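Local structure of 3-alpha-hydroxysteroid dehydrogenase (Pseudomonas sp., 2DKN) at residues Ala108-Val112 with Ile224-Leu228; Leu125-Ala130 with Leu142-Gln146. The protein catalyses the NAD-dependent oxidation of the 3-alpha-hydroxyl group of steroids, and the reverse reduction, as a Rossmann-fold short-chain dehydrogenase. All blocks are in the same frame, centred on the assembly; numbering follows the deposited sequence.

Contact 1: Ala108-Val112 with Ile224-Leu228. With NAI (1,4-dihydronicotinamide adenine dinucleotide), chain C.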
# COMPACT_ATOMS: atom_id res chain seq x y z
N ALA A 108 9.85 1.61 13.70
CA ALA A 108 9.41 1.22 12.37
C ALA A 108 10.27 1.94 11.35
O ALA A 108 10.79 3.02 11.63
CB ALA A 108 7.96 1.62 12.18
N ALA A 109 10.40 1.33 10.18
CA ALA A 109 11.19 1.93 9.10
C ALA A 109 10.38 1.87 7.80
O ALA A 109 9.53 0.99 7.62
CB ALA A 109 12.54 1.20 8.94
N VAL A 110 10.62 2.84 6.91
CA VAL A 110 9.98 2.85 5.60
C VAL A 110 11.02 3.14 4.51
O VAL A 110 11.85 4.06 4.65
CB VAL A 110 8.82 3.90 5.49
CG1 VAL A 110 8.15 3.86 4.12
CG2 VAL A 110 7.75 3.62 6.57
N ILE A 111 10.97 2.32 3.46
CA ILE A 111 11.77 2.58 2.27
C ILE A 111 10.86 3.22 1.24
O ILE A 111 9.74 2.76 1.02
CB ILE A 111 12.32 1.27 1.71
CG1 ILE A 111 13.30 0.64 2.72
CG2 ILE A 111 13.01 1.48 0.33
CD1 ILE A 111 13.68 -0.80 2.31
N VAL A 112 11.33 4.29 0.62
CA VAL A 112 10.60 4.87 -0.51
C VAL A 112 11.06 4.18 -1.79
O VAL A 112 12.18 4.42 -2.27
CB VAL A 112 10.76 6.39 -0.62
CG1 VAL A 112 9.92 6.94 -1.81
CG2 VAL A 112 10.29 7.05 0.69
N ILE A 224 3.73 7.58 4.39
CA ILE A 224 4.91 7.17 5.15
C ILE A 224 4.69 7.34 6.66
O ILE A 224 5.01 6.44 7.45
CB ILE A 224 6.16 7.96 4.71
CG1 ILE A 224 6.47 7.68 3.24
CG2 ILE A 224 7.36 7.63 5.62
CD1 ILE A 224 7.54 8.65 2.66
N ALA A 225 4.14 8.49 7.06
CA ALA A 225 3.91 8.77 8.48
C ALA A 225 2.95 7.73 9.07
O ALA A 225 3.12 7.28 10.21
CB ALA A 225 3.33 10.16 8.67
N PHE A 226 1.93 7.36 8.29
CA PHE A 226 1.01 6.32 8.74
C PHE A 226 1.75 5.01 9.03
O PHE A 226 1.53 4.39 10.07
CB PHE A 226 -0.14 6.09 7.75
CG PHE A 226 -0.91 4.82 8.02
CD1 PHE A 226 -0.78 3.73 7.15
CD2 PHE A 226 -1.76 4.72 9.12
CE1 PHE A 226 -1.48 2.53 7.38
CE2 PHE A 226 -2.48 3.53 9.36
CZ PHE A 226 -2.33 2.43 8.48
N LEU A 227 2.58 4.58 8.08
CA LEU A 227 3.29 3.31 8.22
C LEU A 227 4.30 3.35 9.35
O LEU A 227 4.62 2.31 9.94
CB LEU A 227 3.95 2.88 6.90
CG LEU A 227 2.95 2.54 5.77
CD1 LEU A 227 3.72 2.37 4.48
CD2 LEU A 227 2.19 1.26 6.11
N LEU A 228 4.81 4.54 9.67
CA LEU A 228 5.74 4.70 10.80
C LEU A 228 5.09 4.54 12.16
O LEU A 228 5.76 4.16 13.16
CB LEU A 228 6.36 6.09 10.75
CG LEU A 228 7.82 6.36 10.37
CD1 LEU A 228 8.60 5.24 9.71
CD2 LEU A 228 8.02 7.72 9.71
PA NAI C . 14.04 14.92 -4.77
O1A NAI C . 15.17 15.00 -5.71
O2A NAI C . 13.21 16.13 -4.58
O5B NAI C . 14.58 14.47 -3.33
C5B NAI C . 15.53 13.45 -3.19
C4B NAI C . 16.53 13.89 -2.14
O4B NAI C . 17.46 12.83 -2.04
C3B NAI C . 17.29 15.16 -2.53
O3B NAI C . 17.34 16.08 -1.46
C2B NAI C . 18.68 14.60 -2.78
O2B NAI C . 19.73 15.52 -2.53
C1B NAI C . 18.73 13.37 -1.88
N9A NAI C . 19.82 12.53 -2.40
C8A NAI C . 19.97 12.05 -3.68
N7A NAI C . 21.16 11.40 -3.74
C5A NAI C . 21.77 11.49 -2.52
C6A NAI C . 22.99 11.03 -2.01
N6A NAI C . 23.95 10.48 -2.79
N1A NAI C . 23.30 11.29 -0.69
C2A NAI C . 22.44 11.99 0.12
N3A NAI C . 21.24 12.45 -0.37
C4A NAI C . 20.92 12.20 -1.68
O3 NAI C . 13.19 13.66 -5.28
PN NAI C . 11.88 13.00 -4.61
O1N NAI C . 11.53 13.61 -3.32
O2N NAI C . 10.85 12.99 -5.67
O5D NAI C . 12.42 11.51 -4.39
C5D NAI C . 12.38 10.89 -3.11
C4D NAI C . 12.32 9.39 -3.36
O4D NAI C . 11.09 9.10 -4.03
C3D NAI C . 13.43 8.87 -4.28
O3D NAI C . 13.86 7.62 -3.77
C2D NAI C . 12.70 8.62 -5.60
O2D NAI C . 13.29 7.57 -6.31
C1D NAI C . 11.32 8.22 -5.11
N1N NAI C . 10.26 8.37 -6.14
C2N NAI C . 9.99 9.60 -6.67
C3N NAI C . 9.00 9.73 -7.64
C7N NAI C . 8.66 11.10 -8.18
O7N NAI C . 7.77 11.11 -9.24
N7N NAI C . 9.19 12.22 -7.66
C4N NAI C . 8.27 8.61 -8.06
C5N NAI C . 8.53 7.35 -7.47
C6N NAI C . 9.54 7.26 -6.52
O HOH W 1 6.79 0.87 8.49
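This contact belongs to the Rossmann fold: helix 217-228 packs on strand 108-112 of the parallel sheet, and the C-terminal end of this strand, at Val-112, lines the NADH pocket. The two segments run nearly antiparallel, at 150°, with their axes 8.0 Å apart. Val-110 sits in the middle. Its CG2, anti to the carbonyl carbon, meets CD1 of Leu-228 at 3.6 Å and CB of Leu-227 at 3.9 Å. Its CB and CG1 face the CG2 branch of Ile-224. The longer branch of Ile-224 runs on along the strand. Its CD1 touches CG2 of Val-112 at 3.7 Å, the two side chains crossing at about a right angle. The other methyl of Val-112, CG1, lies 3.3 Å from the ribose oxygen O4D of NADH. The two branches of Val-112 thus join helix and coenzyme. At the other end, CB of Ala-108 rests against the carbonyl oxygen of Leu-228 at 3.5 Å. One water bridges the backbones there, donating to Ala-109 O at 2.9 Å and to Leu-227 O at 3.0 Å. Leu-227 O also accepts a hydrogen bond from Arg-177 of the adjoining strand. No direct hydrogen bond crosses between the segments. The fit therefore rests on apolar branches, and the water supplies the polar link at the end far from the coenzyme.

Contact 2: Leu125-Ala130 with Leu142-Gln146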
# COMPACT_ATOMS: atom_id res chain seq x y z
N LEU A 125 16.71 -8.47 -14.56
CA LEU A 125 17.95 -7.73 -14.82
C LEU A 125 19.10 -8.30 -13.99
O LEU A 125 18.96 -8.48 -12.78
CB LEU A 125 17.75 -6.23 -14.48
CG LEU A 125 16.78 -5.41 -15.34
CD1 LEU A 125 16.40 -4.09 -14.65
CD2 LEU A 125 17.35 -5.17 -16.76
N PRO A 126 20.24 -8.61 -14.63
CA PRO A 126 21.36 -9.17 -13.87
C PRO A 126 21.77 -8.33 -12.65
O PRO A 126 22.11 -8.89 -11.60
CB PRO A 126 22.50 -9.22 -14.90
CG PRO A 126 21.74 -9.47 -16.21
CD PRO A 126 20.54 -8.53 -16.07
N MET A 127 21.72 -7.01 -12.78
CA MET A 127 22.15 -6.14 -11.69
C MET A 127 21.34 -6.39 -10.42
O MET A 127 21.86 -6.20 -9.31
CB MET A 127 22.08 -4.68 -12.11
CG MET A 127 20.68 -4.24 -12.44
SD MET A 127 20.59 -2.45 -12.72
CE MET A 127 20.60 -2.40 -14.50
N VAL A 128 20.08 -6.81 -10.58
CA VAL A 128 19.23 -7.12 -9.44
C VAL A 128 19.80 -8.23 -8.55
O VAL A 128 19.83 -8.11 -7.33
CB VAL A 128 17.78 -7.47 -9.90
CG1 VAL A 128 16.98 -8.09 -8.75
CG2 VAL A 128 17.13 -6.22 -10.41
N GLU A 129 20.28 -9.30 -9.16
CA GLU A 129 20.90 -10.38 -8.40
C GLU A 129 22.13 -9.91 -7.60
O GLU A 129 22.33 -10.28 -6.45
CB GLU A 129 21.32 -11.49 -9.37
CG GLU A 129 20.15 -12.12 -10.10
CD GLU A 129 20.64 -13.21 -11.05
OE1 GLU A 129 21.78 -13.68 -10.84
OE2 GLU A 129 19.90 -13.59 -12.00
N ALA A 130 22.93 -9.06 -8.22
CA ALA A 130 24.12 -8.53 -7.56
C ALA A 130 23.75 -7.62 -6.40
O ALA A 130 24.39 -7.61 -5.36
CB ALA A 130 24.99 -7.79 -8.57
N LEU A 142 27.51 -4.19 -13.63
CA LEU A 142 26.37 -4.68 -14.41
C LEU A 142 25.44 -3.55 -14.83
O LEU A 142 24.94 -3.55 -15.97
CB LEU A 142 25.59 -5.72 -13.62
CG LEU A 142 26.28 -7.08 -13.41
CD1 LEU A 142 25.52 -7.92 -12.43
CD2 LEU A 142 26.49 -7.81 -14.74
N ALA A 143 25.20 -2.61 -13.92
CA ALA A 143 24.35 -1.45 -14.23
C ALA A 143 24.96 -0.65 -15.38
O ALA A 143 24.25 -0.27 -16.31
CB ALA A 143 24.19 -0.56 -12.98
N GLU A 144 26.26 -0.42 -15.30
CA GLU A 144 26.97 0.31 -16.36
C GLU A 144 26.88 -0.42 -17.70
O GLU A 144 26.59 0.18 -18.72
CB GLU A 144 28.43 0.55 -15.97
CG GLU A 144 28.63 1.67 -14.97
CD GLU A 144 28.07 3.00 -15.46
OE1 GLU A 144 28.34 3.40 -16.61
OE2 GLU A 144 27.35 3.65 -14.70
N GLN A 145 27.11 -1.73 -17.68
CA GLN A 145 27.01 -2.57 -18.88
C GLN A 145 25.59 -2.64 -19.46
O GLN A 145 25.41 -2.78 -20.67
CB GLN A 145 27.46 -3.99 -18.59
CG GLN A 145 28.92 -4.15 -18.24
CD GLN A 145 29.24 -5.58 -17.83
OE1 GLN A 145 30.38 -5.90 -17.47
NE2 GLN A 145 28.24 -6.45 -17.89
N GLN A 146 24.59 -2.57 -18.59
CA GLN A 146 23.20 -2.63 -19.04
C GLN A 146 22.91 -1.38 -19.87
O GLN A 146 22.14 -1.44 -20.84
CB GLN A 146 22.24 -2.77 -17.87
CG GLN A 146 20.77 -2.95 -18.24
CD GLN A 146 20.43 -4.33 -18.79
OE1 GLN A 146 20.57 -5.34 -18.11
NE2 GLN A 146 19.94 -4.36 -20.03
O HOH W 2 21.77 -5.59 -15.51
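Met-127, Leu-142 and Gln-146 carry this contact between helix 126-133 and helix 136-146, two neighbours in sequence packed antiparallel as a helical hairpin. Their segment axes lie 9.5 Å apart. Met-127 has the largest share of buried surface. Its CG stands between the backbone N and the carbonyl carbon (chi1 62°), and the chain bends at chi3 (100°). SD then lies beside CB of Ala-143, and CE reaches CB and CG of Gln-146, each at 3.8 Å. Leu-142 comes from the facing helix. Its CB meets CB of Met-127 at 4.0 Å, while CD1 lies 3.6 Å from the carbonyl oxygen of Pro-126 and also touches CB of Ala-130. Gln-146 bends at chi2 (74°) and crosses Leu-125 at about a right angle, with OE1 3.5 Å from CD2 of Leu-125. OE1 also accepts a hydrogen bond from a water, at 2.9 Å. The same water accepts from Met-127 N at 3.1 Å, so it ties the first turn of one helix to the side chain of the other. An alanine in place of Met-127 would lack the thioether arm, which would probably leave a gap beside Ala-143 and the aliphatic part of Gln-146 without its packing partner. Behind the pair, Met-127 and Ala-143 both rest on Val-83 of helix 79-102. Gln-146 touches Leu-151 of helix 149-166, and Val-128 packs on Tyr-158 of that same helix.

In the fold
Contact 1 is core and contact 2 is only partly buried. Their centres are 28 Å apart, on opposite sides of the centre of the chain, and their nearest atoms are about 14 Å apart. They share no element, but strand 108-112 is followed in the chain by helix 126-133. Helix 79-102 is near both: it packs on Ile-111, on the face of the strand turned away from contact 1, and it also backs the helical pair of contact 2. Contact 1 joins helix to sheet through branched aliphatic groups and touches the coenzyme. Contact 2 joins helix to helix, mixing a thioether and an amide with apolar groups. Each has one bridging water and no direct hydrogen bond.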